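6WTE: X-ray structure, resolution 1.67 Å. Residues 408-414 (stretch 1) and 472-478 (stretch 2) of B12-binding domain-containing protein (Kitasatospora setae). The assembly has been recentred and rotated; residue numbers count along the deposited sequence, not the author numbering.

Stretch 1 408-414: SLGLRLF
Stretch 2 472-478: RLVCYFS

Two short segments of one chain, whose touching residues lie at least 61 apart in sequence, meet as a brief antiparallel ladder that buries 469 Å² in total; their end-to-end directions differ by 129°. Its register pairs Leu411 with Tyr476 (CA to CA 5.2 Å, hydrogen-bonded) and Arg412 with Cys475 (CA to CA 4.3 Å, non-hydrogen-bonded). Of the touching residues, all but Gly410 are buried, which suits the mostly apolar composition.

Leu409, extended at phi/psi -135/128 with an m,t rotamer, begins the contact: its CD2 sits 3.9 Å from CE1 of Phe477, at the ring edge. Phe477 (-146/127) is t at chi1 with chi2 55°; its CA-to-CB bond runs sideways, but the end of the ring comes nearer stretch 1.

Gly410 breaks the strand with phi/psi 81/164, a positive phi that favours glycine. Its CA packs 3.7 Å from Phe477 CD1.

Leu411 returns to strand geometry (-134/120; t,p) and exchanges both backbone hydrogen bonds with Tyr476 (-119/137; t, chi2 87°): Leu411 N to Tyr476 O, 2.9 Å, and Tyr476 N to Leu411 O, 2.8 Å. The same Leu411 O receives a CA-H contact from Cys475 CA at 3.1 Å. Leu411 and Tyr476 share one face of the sheet; Arg412 and Cys475 (-137/162; m) share the other.

Arg412 (-71/128) folds through m,m,m, with chi4 120°, so its CD passes 3.7 Å from Cys475 SG and its NH1 donates to Val474 O at 2.9 Å. That oxygen lies near the guanidinium plane, while CD2 of Leu473 (-75/120; m,p) covers one face, 3.7 Å from Arg412 NE. The long side chain thus combines apolar packing with a polar tip.

Leu413 N (-91/139) also donates to Val474 O, at 3.0 Å, giving this carbonyl two donors. The leucine is m,t and points toward stretch 2: Leu413 CD1 lies 3.8 Å from CG1 of Val474 (-89/141; t) and 4.1 Å from Tyr476 CB, which Leu413 CD2 also approaches, at 4.0 Å.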

ATOM      1  N   SER A 408     -15.759   2.124  -2.948  1.00 13.81           N
ATOM      2  CA  SER A 408     -15.035   1.189  -3.795  1.00 13.99           C
ATOM      3  C   SER A 408     -15.920  -0.017  -4.091  1.00 14.06           C
ATOM      4  O   SER A 408     -16.854  -0.318  -3.344  1.00 11.84           O
ATOM      5  CB  SER A 408     -13.731   0.737  -3.128  1.00 15.56           C
ATOM      6  OG  SER A 408     -12.860   1.836  -2.900  1.00 18.48           O
ATOM      7  N   LEU A 409     -15.609  -0.720  -5.188  1.00 13.76           N
ATOM      8  CA  LEU A 409     -16.415  -1.838  -5.674  1.00 14.67           C
ATOM      9  C   LEU A 409     -15.527  -3.011  -6.059  1.00 12.07           C
ATOM     10  O   LEU A 409     -14.596  -2.853  -6.857  1.00 13.60           O
ATOM     11  CB  LEU A 409     -17.251  -1.442  -6.896  1.00 16.91           C
ATOM     12  CG  LEU A 409     -18.584  -0.735  -6.693  1.00 24.70           C
ATOM     13  CD1 LEU A 409     -19.101  -0.221  -8.028  1.00 25.31           C
ATOM     14  CD2 LEU A 409     -19.570  -1.708  -6.081  1.00 22.05           C
ATOM     15  N   GLY A 410     -15.840  -4.190  -5.534  1.00 12.09           N
ATOM     16  CA  GLY A 410     -15.114  -5.390  -5.895  1.00 12.29           C
ATOM     17  C   GLY A 410     -13.808  -5.532  -5.131  1.00 14.26           C
ATOM     18  O   GLY A 410     -13.291  -4.590  -4.532  1.00 15.49           O
ATOM     19  N   LEU A 411     -13.258  -6.749  -5.159  1.00 11.75           N
ATOM     20  CA  LEU A 411     -12.036  -7.053  -4.422  1.00 11.23           C
ATOM     21  C   LEU A 411     -11.067  -7.818  -5.308  1.00 11.80           C
ATOM     22  O   LEU A 411     -11.383  -8.923  -5.760  1.00 12.08           O
ATOM     23  CB  LEU A 411     -12.339  -7.871  -3.163  1.00 14.43           C
ATOM     24  CG  LEU A 411     -11.082  -8.253  -2.375  1.00 13.72           C
ATOM     25  CD1 LEU A 411     -10.396  -7.001  -1.852  1.00 18.14           C
ATOM     26  CD2 LEU A 411     -11.392  -9.211  -1.243  1.00 14.37           C
ATOM     27  N   ARG A 412      -9.883  -7.253  -5.528  1.00 11.50           N
ATOM     28  CA  ARG A 412      -8.790  -8.041  -6.090  1.00 13.08           C
ATOM     29  C   ARG A 412      -8.299  -9.036  -5.044  1.00 12.87           C
ATOM     30  O   ARG A 412      -7.991  -8.652  -3.910  1.00 13.80           O
ATOM     31  CB  ARG A 412      -7.638  -7.136  -6.538  1.00 14.34           C
ATOM     32  CG  ARG A 412      -7.766  -6.597  -7.954  1.00 14.25           C
ATOM     33  CD  ARG A 412      -7.137  -7.533  -8.982  1.00 16.08           C
ATOM     34  NE  ARG A 412      -5.692  -7.648  -8.791  1.00 14.31           N
ATOM     35  CZ  ARG A 412      -5.051  -8.781  -8.531  1.00 16.73           C
ATOM     36  NH1 ARG A 412      -5.714  -9.932  -8.454  1.00 16.01           N
ATOM     37  NH2 ARG A 412      -3.737  -8.764  -8.369  1.00 13.40           N
ATOM     38  N   LEU A 413      -8.232 -10.314  -5.426  1.00 11.44           N
ATOM     39  CA  LEU A 413      -7.861 -11.390  -4.516  1.00 12.64           C
ATOM     40  C   LEU A 413      -6.361 -11.642  -4.537  1.00 12.26           C
ATOM     41  O   LEU A 413      -5.741 -11.652  -5.599  1.00 12.12           O
ATOM     42  CB  LEU A 413      -8.594 -12.679  -4.890  1.00 12.76           C
ATOM     43  CG  LEU A 413     -10.117 -12.601  -4.764  1.00 16.03           C
ATOM     44  CD1 LEU A 413     -10.744 -13.886  -5.236  1.00 14.19           C
ATOM     45  CD2 LEU A 413     -10.504 -12.308  -3.326  1.00 15.96           C
ATOM     46  N   PHE A 414      -5.793 -11.878  -3.357  1.00 11.89           N
ATOM     47  CA  PHE A 414      -4.377 -12.149  -3.182  1.00 10.99           C
ATOM     48  C   PHE A 414      -4.193 -13.414  -2.356  1.00 13.23           C
ATOM     49  O   PHE A 414      -5.088 -13.798  -1.593  1.00 12.43           O
ATOM     50  CB  PHE A 414      -3.677 -10.954  -2.518  1.00 12.35           C
ATOM     51  CG  PHE A 414      -3.532  -9.776  -3.435  1.00 12.13           C
ATOM     52  CD1 PHE A 414      -4.578  -8.878  -3.599  1.00 16.56           C
ATOM     53  CD2 PHE A 414      -2.363  -9.581  -4.151  1.00 15.02           C
ATOM     54  CE1 PHE A 414      -4.455  -7.797  -4.455  1.00 13.54           C
ATOM     55  CE2 PHE A 414      -2.234  -8.500  -5.007  1.00 16.55           C
ATOM     56  CZ  PHE A 414      -3.283  -7.610  -5.158  1.00 15.27           C
ATOM     57  N   ARG A 472      -4.120 -12.581 -15.768  1.00 14.08           N
ATOM     58  CA  ARG A 472      -5.478 -12.996 -15.425  1.00 14.26           C
ATOM     59  C   ARG A 472      -5.643 -12.655 -13.944  1.00 14.08           C
ATOM     60  O   ARG A 472      -5.555 -13.512 -13.060  1.00 16.09           O
ATOM     61  CB  ARG A 472      -5.704 -14.479 -15.721  1.00 16.95           C
ATOM     62  CG  ARG A 472      -7.162 -14.869 -15.861  1.00 24.38           C
ATOM     63  CD  ARG A 472      -7.730 -15.417 -14.566  1.00 21.82           C
ATOM     64  NE  ARG A 472      -7.301 -16.787 -14.297  1.00 25.05           N
ATOM     65  CZ  ARG A 472      -6.341 -17.111 -13.439  1.00 18.25           C
ATOM     66  NH1 ARG A 472      -5.706 -16.166 -12.776  1.00 18.97           N
ATOM     67  NH2 ARG A 472      -6.022 -18.382 -13.244  1.00 22.77           N
ATOM     68  N   LEU A 473      -5.847 -11.365 -13.680  1.00 13.85           N
ATOM     69  CA  LEU A 473      -5.939 -10.849 -12.319  1.00 12.09           C
ATOM     70  C   LEU A 473      -7.294 -11.223 -11.738  1.00 13.20           C
ATOM     71  O   LEU A 473      -8.333 -10.830 -12.280  1.00 14.14           O
ATOM     72  CB  LEU A 473      -5.743  -9.337 -12.302  1.00 11.93           C
ATOM     73  CG  LEU A 473      -4.306  -8.807 -12.313  1.00 12.17           C
ATOM     74  CD1 LEU A 473      -3.546  -9.254 -13.557  1.00 12.95           C
ATOM     75  CD2 LEU A 473      -4.326  -7.286 -12.212  1.00 14.05           C
ATOM     76  N   VAL A 474      -7.279 -11.974 -10.636  1.00 11.95           N
ATOM     77  CA  VAL A 474      -8.479 -12.589 -10.075  1.00 12.94           C
ATOM     78  C   VAL A 474      -9.152 -11.633  -9.099  1.00 13.30           C
ATOM     79  O   VAL A 474      -8.475 -10.936  -8.331  1.00 12.23           O
ATOM     80  CB  VAL A 474      -8.114 -13.919  -9.394  1.00 14.18           C
ATOM     81  CG1 VAL A 474      -9.309 -14.511  -8.714  1.00 17.90           C
ATOM     82  CG2 VAL A 474      -7.566 -14.896 -10.428  1.00 17.37           C
ATOM     83  N   CYS A 475     -10.493 -11.612  -9.119  1.00 12.10           N
ATOM     84  CA  CYS A 475     -11.302 -10.738  -8.277  1.00 12.41           C
ATOM     85  C   CYS A 475     -12.476 -11.507  -7.693  1.00 12.16           C
ATOM     86  O   CYS A 475     -12.861 -12.568  -8.190  1.00 12.49           O
ATOM     87  CB  CYS A 475     -11.858  -9.546  -9.058  1.00 12.51           C
ATOM     88  SG  CYS A 475     -10.573  -8.521  -9.793  1.00 19.26           S
ATOM     89  N   TYR A 476     -13.051 -10.936  -6.637  1.00 11.99           N
ATOM     90  CA  TYR A 476     -14.338 -11.356  -6.106  1.00 12.37           C
ATOM     91  C   TYR A 476     -15.310 -10.189  -6.189  1.00 12.61           C
ATOM     92  O   TYR A 476     -14.948  -9.045  -5.895  1.00 12.06           O
ATOM     93  CB  TYR A 476     -14.248 -11.822  -4.648  1.00 11.97           C
ATOM     94  CG  TYR A 476     -15.597 -12.245  -4.101  1.00 14.25           C
ATOM     95  CD1 TYR A 476     -16.061 -13.540  -4.274  1.00 12.58           C
ATOM     96  CD2 TYR A 476     -16.418 -11.338  -3.433  1.00 13.90           C
ATOM     97  CE1 TYR A 476     -17.292 -13.933  -3.796  1.00 13.17           C
ATOM     98  CE2 TYR A 476     -17.654 -11.718  -2.951  1.00 12.50           C
ATOM     99  CZ  TYR A 476     -18.088 -13.020  -3.131  1.00 12.84           C
ATOM    100  OH  TYR A 476     -19.319 -13.399  -2.655  1.00 13.74           O
ATOM    101  N   PHE A 477     -16.536 -10.487  -6.602  1.00 13.25           N
ATOM    102  CA  PHE A 477     -17.627  -9.526  -6.585  1.00 12.94           C
ATOM    103  C   PHE A 477     -18.905 -10.288  -6.277  1.00 13.31           C
ATOM    104  O   PHE A 477     -19.207 -11.277  -6.947  1.00 13.68           O
ATOM    105  CB  PHE A 477     -17.735  -8.794  -7.926  1.00 18.18           C
ATOM    106  CG  PHE A 477     -18.631  -7.596  -7.894  1.00 18.46           C
ATOM    107  CD1 PHE A 477     -18.429  -6.584  -6.963  1.00 16.17           C
ATOM    108  CD2 PHE A 477     -19.670  -7.473  -8.801  1.00 20.09           C
ATOM    109  CE1 PHE A 477     -19.253  -5.474  -6.934  1.00 17.84           C
ATOM    110  CE2 PHE A 477     -20.501  -6.361  -8.776  1.00 24.11           C
ATOM    111  CZ  PHE A 477     -20.291  -5.363  -7.844  1.00 24.07           C
ATOM    112  N   SER A 478     -19.635  -9.829  -5.271  1.00 13.25           N
ATOM    113  CA  SER A 478     -20.794 -10.556  -4.781  1.00 13.59           C
ATOM    114  C   SER A 478     -21.756 -10.886  -5.919  1.00 14.18           C
ATOM    115  O   SER A 478     -22.188  -9.977  -6.642  1.00 14.37           O
ATOM    116  CB  SER A 478     -21.530  -9.739  -3.727  1.00 13.51           C
ATOM    117  OG  SER A 478     -22.741 -10.397  -3.393  1.00 14.30           O
TER